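V-type ATPase 116 kDa subunit (Meiothermus ruber, PDB 3RRK) probably takes part in rotational proton transport as part of the V-type ATPase, this chain being the cytoplasmic N-terminal domain of its subunit I, a homolog of subunit a. Local coordinates at residues A[34-39]-A[299-304]; A[79-84]-A[251-256]; A[123-128]-A[233-238]. One frame throughout, in Å; residues are numbered along the deposited sequence.

Interaction 1. Residues A[34-39]-A[299-304]; sequences QKAGVV and GKVEEA
Ala36 and Val301 join the two helices of a ferredoxin-like lobe, whose four antiparallel strands run 41-44, 287-293, 15-21, 310-313 across the sheet. Ala36 lies in the last turn of helix 26-36, which Gly37 closes with a Schellman motif at positive phi. The methyl of Ala36 lies 3.9 Å from CG1 of Val301. The same CG1 also meets Val38, whose CG2 is 4.0 Å away. One valine branch therefore serves both partners. With chi1 at -54°, CG1 of Val301 is anti to its own carbonyl carbon and extends to the two side chains. The side chains of Val38 and Val301 cross at about a right angle. Lys300 brings its aliphatic part past the backbone: its CB is 3.8 Å from Ala36 O. The ammonium end then turns away from residues 34-39, near the like charge of Lys296. Ala36, Val38 and Val301 are buried, and the contact between the segments is largely apolar, with no hydrogen bond across it. Val38 also packs on Leu33, and Ala304 touches Glu32, both on helix 26-36. Just after the turn, Val39 bonds through its backbone to Trp292, which ties this end of the helix to strand 287-293.

Interaction 2. Residues A[79-84]-A[251-256]; sequences VGLATV and RLSRES
Val79 meets Ser253 where helix 56-79 stops beside the long helix 224-281. The CB of Val79 points at the long helix, and its two methyls divide the contact. CG1 goes to the serine side chain, 3.4 Å from Ser253 OG and 3.8 Å from Ser253 CB. CG2 lies over the serine backbone, 4.0 Å from Ser253 N, and reaches Leu252 CG at 4.4 Å. Leu81 adds a second apolar group to the hydroxyl: its CD1 is 3.9 Å from Ser253 OG. With chi1 at -166°, Ser253 holds OG anti to its backbone N, and this places the oxygen near both Val79 CG1 and Leu81 CD1. Between the two apolar residues the chain turns at Gly80, the C-prime residue of a Schellman motif in which Leu81 N bonds to Leu76 O and Gly80 N to Thr77 O. That turn brings Leu81 back over Leu76. Leu252 also packs on Arg107 and Ala108 of helix 94-138, so a third helix borders the site. The hydroxyl of Ser253 faces methyl groups here, so the contact rests on van der Waals contact at a partly buried place, with no hydrogen bond between the two segments.

Interaction 3. Residues A[123-128]-A[233-238]; sequences QTIELF and ERARLA
Ile125 carries this contact between two long helices, 94-138 and 224-281, which run antiparallel here in the elongated helical part of the domain. It reaches across to Arg234 and Ala235 and uses a different branch for each side chain. With chi1 at -71°, CG1 is anti to the carbonyl carbon and CG2 is anti to the backbone N. An extended chi2 of 167° then carries CD1 outward to the facing helix. CD1 lies 3.6 Å from Arg234 CB and 3.9 Å from Ala235 N. The side chains of Ile125 and Arg234 cross at about a right angle. Of the Arg234 side chain, CD1 touches CB, and the rest bends away.

Beyond CB, Arg234 leads away from residues 123-128. It bends at both chi2 and chi3. Its guanidinium group makes two salt bridges outside the two segments: NE pairs with Glu121 OE2 on helix 94-138, and NH2 pairs with Glu241 OE1 on its own helix. NH1 has a further hydrogen-bond partner. These bonds probably fix the rotation of the group and add a charged link between the helices next to the apolar one. Ala238 continues the apolar side, packing on Leu118 and Ile122. The contact lies near the surface, with a sulfate ion, probably from the crystallisation liquor, about 4 Å from the Ile125 side chain. The shorter branch of Ile125 completes the contact: its CG2 meets Ala235 CB at 4.1 Å.

The three contacts are spread along an elongated chain. Interaction 1 lies in the lobe built from both ends of this N-terminal domain and joins the two halves of that lobe. Interactions 2 and 3 lie on the helical part, and both use helix 224-281. Helix 94-138 takes part directly in interaction 3 and borders interaction 2. The centres of interactions 1 and 2 are about 38 Å apart, those of 2 and 3 about 28 Å, and those of 1 and 3 about 64 Å. Along the chain, interaction 1 encloses interaction 2, which encloses interaction 3. The chain thus runs out from the first lobe and returns to it, and interactions 2 and 3 each pair an outgoing part with the returning helix.

Interaction 1. Residues A[34-39]-A[299-304]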
loop_
_atom_site.group_PDB
_atom_site.type_symbol
_atom_site.label_atom_id
_atom_site.label_comp_id
_atom_site.label_asym_id
_atom_site.label_seq_id
_atom_site.Cartn_x
_atom_site.Cartn_y
_atom_site.Cartn_z
ATOM N N GLN A 34 41.654 2.189 19.233
ATOM C CA GLN A 34 42.756 2.464 20.156
ATOM C C GLN A 34 42.538 3.765 20.908
ATOM O O GLN A 34 42.684 3.822 22.137
ATOM C CB GLN A 34 44.103 2.534 19.423
ATOM C CG GLN A 34 45.276 2.880 20.354
ATOM C CD GLN A 34 46.620 3.048 19.641
ATOM O OE1 GLN A 34 46.697 3.545 18.516
ATOM N NE2 GLN A 34 47.686 2.646 20.312
ATOM N N LYS A 35 42.185 4.805 20.155
ATOM C CA LYS A 35 42.135 6.164 20.686
ATOM C C LYS A 35 40.825 6.451 21.396
ATOM O O LYS A 35 40.668 7.503 22.020
ATOM C CB LYS A 35 42.366 7.199 19.579
ATOM C CG LYS A 35 41.130 7.513 18.757
ATOM C CD LYS A 35 41.077 8.991 18.390
ATOM C CE LYS A 35 42.291 9.399 17.576
ATOM N NZ LYS A 35 42.305 10.862 17.327
ATOM N N ALA A 36 39.882 5.517 21.291
ATOM C CA ALA A 36 38.644 5.616 22.044
ATOM C C ALA A 36 38.855 4.979 23.411
ATOM O O ALA A 36 38.153 5.295 24.371
ATOM C CB ALA A 36 37.513 4.949 21.303
ATOM N N GLY A 37 39.836 4.083 23.491
ATOM C CA GLY A 37 40.218 3.480 24.755
ATOM C C GLY A 37 40.014 1.979 24.798
ATOM O O GLY A 37 39.936 1.385 25.876
ATOM N N VAL A 38 39.917 1.354 23.628
ATOM C CA VAL A 38 39.804 -0.098 23.568
ATOM C C VAL A 38 41.168 -0.709 23.882
ATOM O O VAL A 38 42.202 -0.125 23.552
ATOM C CB VAL A 38 39.290 -0.569 22.182
ATOM C CG1 VAL A 38 39.164 -2.084 22.131
ATOM C CG2 VAL A 38 37.950 0.087 21.857
ATOM N N VAL A 39 41.184 -1.863 24.543
ATOM C CA VAL A 39 42.456 -2.503 24.888
ATOM C C VAL A 39 42.490 -3.985 24.515
ATOM O O VAL A 39 41.450 -4.610 24.304
ATOM C CB VAL A 39 42.805 -2.361 26.391
ATOM C CG1 VAL A 39 42.831 -0.898 26.800
ATOM C CG2 VAL A 39 41.812 -3.151 27.244
ATOM N N GLY A 299 31.917 5.052 26.537
ATOM C CA GLY A 299 31.279 6.200 25.922
ATOM C C GLY A 299 31.856 6.541 24.560
ATOM O O GLY A 299 31.137 6.558 23.557
ATOM N N LYS A 300 33.160 6.803 24.525
ATOM C CA LYS A 300 33.824 7.266 23.310
ATOM C C LYS A 300 33.798 6.260 22.146
ATOM O O LYS A 300 34.065 6.624 21.000
ATOM C CB LYS A 300 35.264 7.683 23.629
ATOM C CG LYS A 300 35.382 8.671 24.782
ATOM C CD LYS A 300 36.821 9.133 24.970
ATOM C CE LYS A 300 36.931 10.211 26.041
ATOM N NZ LYS A 300 36.561 9.716 27.396
ATOM N N VAL A 301 33.461 5.005 22.430
ATOM C CA VAL A 301 33.514 3.961 21.402
ATOM C C VAL A 301 32.337 3.972 20.408
ATOM O O VAL A 301 32.537 3.809 19.205
ATOM C CB VAL A 301 33.693 2.546 22.015
ATOM C CG1 VAL A 301 34.911 2.516 22.933
ATOM C CG2 VAL A 301 32.449 2.127 22.768
ATOM N N GLU A 302 31.115 4.162 20.899
ATOM C CA GLU A 302 29.962 4.203 19.998
ATOM C C GLU A 302 29.854 5.547 19.287
ATOM O O GLU A 302 29.119 5.684 18.308
ATOM C CB GLU A 302 28.657 3.889 20.733
ATOM C CG GLU A 302 28.375 4.787 21.917
ATOM C CD GLU A 302 29.082 4.321 23.167
ATOM O OE1 GLU A 302 29.591 3.180 23.164
ATOM O OE2 GLU A 302 29.127 5.089 24.150
ATOM N N GLU A 303 30.596 6.533 19.783
ATOM C CA GLU A 303 30.620 7.856 19.170
ATOM C C GLU A 303 31.381 7.849 17.847
ATOM O O GLU A 303 30.985 8.517 16.889
ATOM C CB GLU A 303 31.247 8.878 20.114
ATOM C CG GLU A 303 31.229 10.296 19.570
ATOM C CD GLU A 303 32.279 11.179 20.212
ATOM O OE1 GLU A 303 33.258 10.634 20.768
ATOM O OE2 GLU A 303 32.125 12.418 20.158
ATOM N N ALA A 304 32.480 7.103 17.799
ATOM C CA ALA A 304 33.221 6.931 16.557
ATOM C C ALA A 304 32.443 5.988 15.644
ATOM O O ALA A 304 33.023 5.147 14.956
ATOM C CB ALA A 304 34.581 6.385 16.844
#

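Interaction 2. Residues A[79-84]-A[251-256]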
loop_
_atom_site.group_PDB
_atom_site.type_symbol
_atom_site.label_atom_id
_atom_site.label_comp_id
_atom_site.label_asym_id
_atom_site.label_seq_id
_atom_site.Cartn_x
_atom_site.Cartn_y
_atom_site.Cartn_z
ATOM N N VAL A 79 -2.354 6.282 9.079
ATOM C CA VAL A 79 -2.630 7.372 9.996
ATOM C C VAL A 79 -2.124 8.674 9.406
ATOM O O VAL A 79 -2.658 9.743 9.684
ATOM C CB VAL A 79 -2.029 7.044 11.386
ATOM C CG1 VAL A 79 -1.402 8.232 12.024
ATOM C CG2 VAL A 79 -3.100 6.442 12.269
ATOM N N GLY A 80 -1.116 8.571 8.546
ATOM C CA GLY A 80 -0.620 9.726 7.830
ATOM C C GLY A 80 0.475 10.406 8.619
ATOM O O GLY A 80 0.486 11.628 8.783
ATOM N N LEU A 81 1.390 9.599 9.129
ATOM C CA LEU A 81 2.531 10.102 9.856
ATOM C C LEU A 81 3.753 9.499 9.203
ATOM O O LEU A 81 3.773 8.310 8.898
ATOM C CB LEU A 81 2.458 9.685 11.317
ATOM C CG LEU A 81 1.320 10.320 12.117
ATOM C CD1 LEU A 81 1.196 9.760 13.550
ATOM C CD2 LEU A 81 1.497 11.802 12.143
ATOM N N ALA A 82 4.769 10.322 8.969
ATOM C CA ALA A 82 6.001 9.833 8.367
ATOM C C ALA A 82 6.849 9.138 9.421
ATOM O O ALA A 82 6.825 9.515 10.594
ATOM C CB ALA A 82 6.761 10.967 7.735
ATOM N N THR A 83 7.586 8.116 8.998
ATOM C CA THR A 83 8.532 7.430 9.875
ATOM C C THR A 83 9.740 8.305 10.167
ATOM O O THR A 83 10.672 8.375 9.371
ATOM C CB THR A 83 9.007 6.080 9.273
ATOM O OG1 THR A 83 9.411 6.270 7.910
ATOM C CG2 THR A 83 7.882 5.046 9.331
ATOM N N VAL A 84 9.716 8.985 11.307
ATOM C CA VAL A 84 10.827 9.829 11.715
ATOM C C VAL A 84 11.234 9.477 13.131
ATOM O O VAL A 84 10.431 9.596 14.052
ATOM C CB VAL A 84 10.457 11.309 11.675
ATOM C CG1 VAL A 84 11.654 12.151 12.088
ATOM C CG2 VAL A 84 9.977 11.689 10.287
ATOM N N ARG A 251 -8.899 9.567 15.604
ATOM C CA ARG A 251 -8.847 9.066 16.971
ATOM C C ARG A 251 -7.678 8.101 17.173
ATOM O O ARG A 251 -7.032 8.106 18.212
ATOM C CB ARG A 251 -10.179 8.426 17.345
ATOM C CG ARG A 251 -10.223 7.781 18.712
ATOM C CD ARG A 251 -11.632 7.287 19.025
ATOM N NE ARG A 251 -12.607 8.381 18.984
ATOM C CZ ARG A 251 -13.609 8.481 18.108
ATOM N NH1 ARG A 251 -13.798 7.540 17.185
ATOM N NH2 ARG A 251 -14.435 9.521 18.162
ATOM N N LEU A 252 -7.375 7.297 16.167
ATOM C CA LEU A 252 -6.279 6.349 16.300
ATOM C C LEU A 252 -4.926 7.082 16.289
ATOM O O LEU A 252 -3.990 6.698 16.988
ATOM C CB LEU A 252 -6.350 5.288 15.206
ATOM C CG LEU A 252 -5.347 4.139 15.314
ATOM C CD1 LEU A 252 -5.533 3.423 16.622
ATOM C CD2 LEU A 252 -5.472 3.161 14.155
ATOM N N SER A 253 -4.842 8.148 15.500
ATOM C CA SER A 253 -3.651 8.973 15.460
ATOM C C SER A 253 -3.386 9.647 16.820
ATOM O O SER A 253 -2.289 9.576 17.378
ATOM C CB SER A 253 -3.795 10.038 14.386
ATOM O OG SER A 253 -2.544 10.643 14.118
ATOM N N ARG A 254 -4.398 10.303 17.356
ATOM C CA ARG A 254 -4.242 10.962 18.636
ATOM C C ARG A 254 -3.901 9.970 19.748
ATOM O O ARG A 254 -3.078 10.248 20.607
ATOM C CB ARG A 254 -5.499 11.759 18.981
ATOM C CG ARG A 254 -5.808 12.871 17.993
ATOM C CD ARG A 254 -6.876 13.826 18.526
ATOM N NE ARG A 254 -8.145 13.135 18.728
ATOM C CZ ARG A 254 -9.103 13.039 17.810
ATOM N NH1 ARG A 254 -8.942 13.602 16.622
ATOM N NH2 ARG A 254 -10.222 12.381 18.085
ATOM N N GLU A 255 -4.525 8.801 19.731
ATOM C CA GLU A 255 -4.319 7.855 20.814
ATOM C C GLU A 255 -2.983 7.138 20.707
ATOM O O GLU A 255 -2.376 6.778 21.713
ATOM C CB GLU A 255 -5.433 6.814 20.821
ATOM C CG GLU A 255 -6.809 7.342 21.171
ATOM C CD GLU A 255 -7.897 6.291 20.968
ATOM O OE1 GLU A 255 -7.637 5.291 20.243
ATOM O OE2 GLU A 255 -9.001 6.474 21.536
ATOM N N SER A 256 -2.526 6.928 19.482
ATOM C CA SER A 256 -1.456 5.968 19.253
ATOM C C SER A 256 -0.352 6.389 18.273
ATOM O O SER A 256 0.620 5.654 18.092
ATOM C CB SER A 256 -2.063 4.628 18.796
ATOM O OG SER A 256 -2.524 3.879 19.898
#

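Interaction 3. Residues A[123-128]-A[233-238]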
loop_
_atom_site.group_PDB
_atom_site.type_symbol
_atom_site.label_atom_id
_atom_site.label_comp_id
_atom_site.label_asym_id
_atom_site.label_seq_id
_atom_site.Cartn_x
_atom_site.Cartn_y
_atom_site.Cartn_z
ATOM N N GLN A 123 -15.359 8.360 -6.066
ATOM C CA GLN A 123 -14.769 8.794 -7.332
ATOM C C GLN A 123 -15.425 8.130 -8.542
ATOM O O GLN A 123 -15.672 8.786 -9.551
ATOM C CB GLN A 123 -13.259 8.566 -7.330
ATOM C CG GLN A 123 -12.531 9.407 -6.298
ATOM C CD GLN A 123 -11.079 8.992 -6.110
ATOM O OE1 GLN A 123 -10.484 8.365 -6.984
ATOM N NE2 GLN A 123 -10.509 9.335 -4.960
ATOM N N THR A 124 -15.688 6.831 -8.440
ATOM C CA THR A 124 -16.436 6.111 -9.468
ATOM C C THR A 124 -17.757 6.814 -9.759
ATOM O O THR A 124 -18.108 7.085 -10.908
ATOM C CB THR A 124 -16.791 4.702 -9.005
ATOM O OG1 THR A 124 -15.594 3.975 -8.727
ATOM C CG2 THR A 124 -17.564 3.992 -10.071
ATOM N N ILE A 125 -18.498 7.094 -8.698
ATOM C CA ILE A 125 -19.749 7.802 -8.836
ATOM C C ILE A 125 -19.536 9.175 -9.468
ATOM O O ILE A 125 -20.406 9.673 -10.174
ATOM C CB ILE A 125 -20.466 7.914 -7.475
ATOM C CG1 ILE A 125 -20.991 6.535 -7.052
ATOM C CG2 ILE A 125 -21.590 8.931 -7.541
ATOM C CD1 ILE A 125 -21.424 6.454 -5.608
ATOM N N GLU A 126 -18.381 9.788 -9.217
ATOM C CA GLU A 126 -18.068 11.100 -9.788
ATOM C C GLU A 126 -17.869 11.019 -11.295
ATOM O O GLU A 126 -18.328 11.865 -12.050
ATOM C CB GLU A 126 -16.793 11.674 -9.177
ATOM C CG GLU A 126 -16.944 12.243 -7.793
ATOM C CD GLU A 126 -15.843 13.228 -7.470
ATOM O OE1 GLU A 126 -15.486 14.023 -8.371
ATOM O OE2 GLU A 126 -15.330 13.201 -6.326
ATOM N N LEU A 127 -17.163 9.988 -11.719
ATOM C CA LEU A 127 -16.908 9.769 -13.123
ATOM C C LEU A 127 -18.144 9.299 -13.888
ATOM O O LEU A 127 -18.514 9.899 -14.893
ATOM C CB LEU A 127 -15.778 8.754 -13.266
ATOM C CG LEU A 127 -14.406 9.393 -13.074
ATOM C CD1 LEU A 127 -13.332 8.335 -13.011
ATOM C CD2 LEU A 127 -14.151 10.352 -14.203
ATOM N N PHE A 128 -18.781 8.229 -13.403
ATOM C CA PHE A 128 -19.890 7.596 -14.117
ATOM C C PHE A 128 -21.311 8.015 -13.695
ATOM O O PHE A 128 -22.294 7.601 -14.303
ATOM C CB PHE A 128 -19.752 6.090 -14.025
ATOM C CG PHE A 128 -18.462 5.577 -14.548
ATOM C CD1 PHE A 128 -18.367 5.093 -15.839
ATOM C CD2 PHE A 128 -17.331 5.577 -13.748
ATOM C CE1 PHE A 128 -17.156 4.614 -16.328
ATOM C CE2 PHE A 128 -16.116 5.104 -14.231
ATOM C CZ PHE A 128 -16.029 4.624 -15.525
ATOM N N GLU A 233 -27.699 6.019 -4.191
ATOM C CA GLU A 233 -27.829 5.843 -2.755
ATOM C C GLU A 233 -26.455 5.806 -2.093
ATOM O O GLU A 233 -26.275 6.319 -0.989
ATOM C CB GLU A 233 -28.630 4.579 -2.436
ATOM C CG GLU A 233 -27.799 3.404 -1.974
ATOM C CD GLU A 233 -28.608 2.126 -1.857
ATOM O OE1 GLU A 233 -29.733 2.179 -1.312
ATOM O OE2 GLU A 233 -28.117 1.071 -2.319
ATOM N N ARG A 234 -25.482 5.198 -2.765
ATOM C CA ARG A 234 -24.110 5.274 -2.292
ATOM C C ARG A 234 -23.674 6.740 -2.284
ATOM O O ARG A 234 -22.866 7.143 -1.458
ATOM C CB ARG A 234 -23.155 4.433 -3.152
ATOM C CG ARG A 234 -23.456 2.938 -3.171
ATOM C CD ARG A 234 -23.449 2.341 -1.772
ATOM N NE ARG A 234 -22.265 2.731 -1.003
ATOM C CZ ARG A 234 -22.285 3.045 0.292
ATOM N NH1 ARG A 234 -23.428 3.016 0.969
ATOM N NH2 ARG A 234 -21.166 3.390 0.913
ATOM N N ALA A 235 -24.226 7.542 -3.194
ATOM C CA ALA A 235 -23.883 8.965 -3.258
ATOM C C ALA A 235 -24.435 9.715 -2.060
ATOM O O ALA A 235 -23.938 10.780 -1.705
ATOM C CB ALA A 235 -24.377 9.597 -4.553
ATOM N N ARG A 236 -25.465 9.157 -1.435
ATOM C CA ARG A 236 -26.051 9.778 -0.256
ATOM C C ARG A 236 -25.389 9.236 1.004
ATOM O O ARG A 236 -25.179 9.967 1.968
ATOM C CB ARG A 236 -27.566 9.530 -0.209
ATOM C CG ARG A 236 -28.327 10.482 0.708
ATOM C CD ARG A 236 -29.804 10.112 0.833
ATOM N NE ARG A 236 -30.010 8.868 1.571
ATOM C CZ ARG A 236 -30.293 7.700 1.002
ATOM N NH1 ARG A 236 -30.412 7.615 -0.318
ATOM N NH2 ARG A 236 -30.461 6.618 1.754
ATOM N N LEU A 237 -25.051 7.950 0.986
ATOM C CA LEU A 237 -24.515 7.287 2.170
ATOM C C LEU A 237 -22.989 7.387 2.301
ATOM O O LEU A 237 -22.473 7.605 3.398
ATOM C CB LEU A 237 -24.957 5.817 2.213
ATOM C CG LEU A 237 -26.473 5.575 2.246
ATOM C CD1 LEU A 237 -26.810 4.081 2.197
ATOM C CD2 LEU A 237 -27.108 6.240 3.460
ATOM N N ALA A 238 -22.276 7.228 1.189
ATOM C CA ALA A 238 -20.824 7.099 1.238
ATOM C C ALA A 238 -20.136 8.283 1.899
ATOM O O ALA A 238 -19.309 8.105 2.792
ATOM C CB ALA A 238 -20.242 6.840 -0.149
#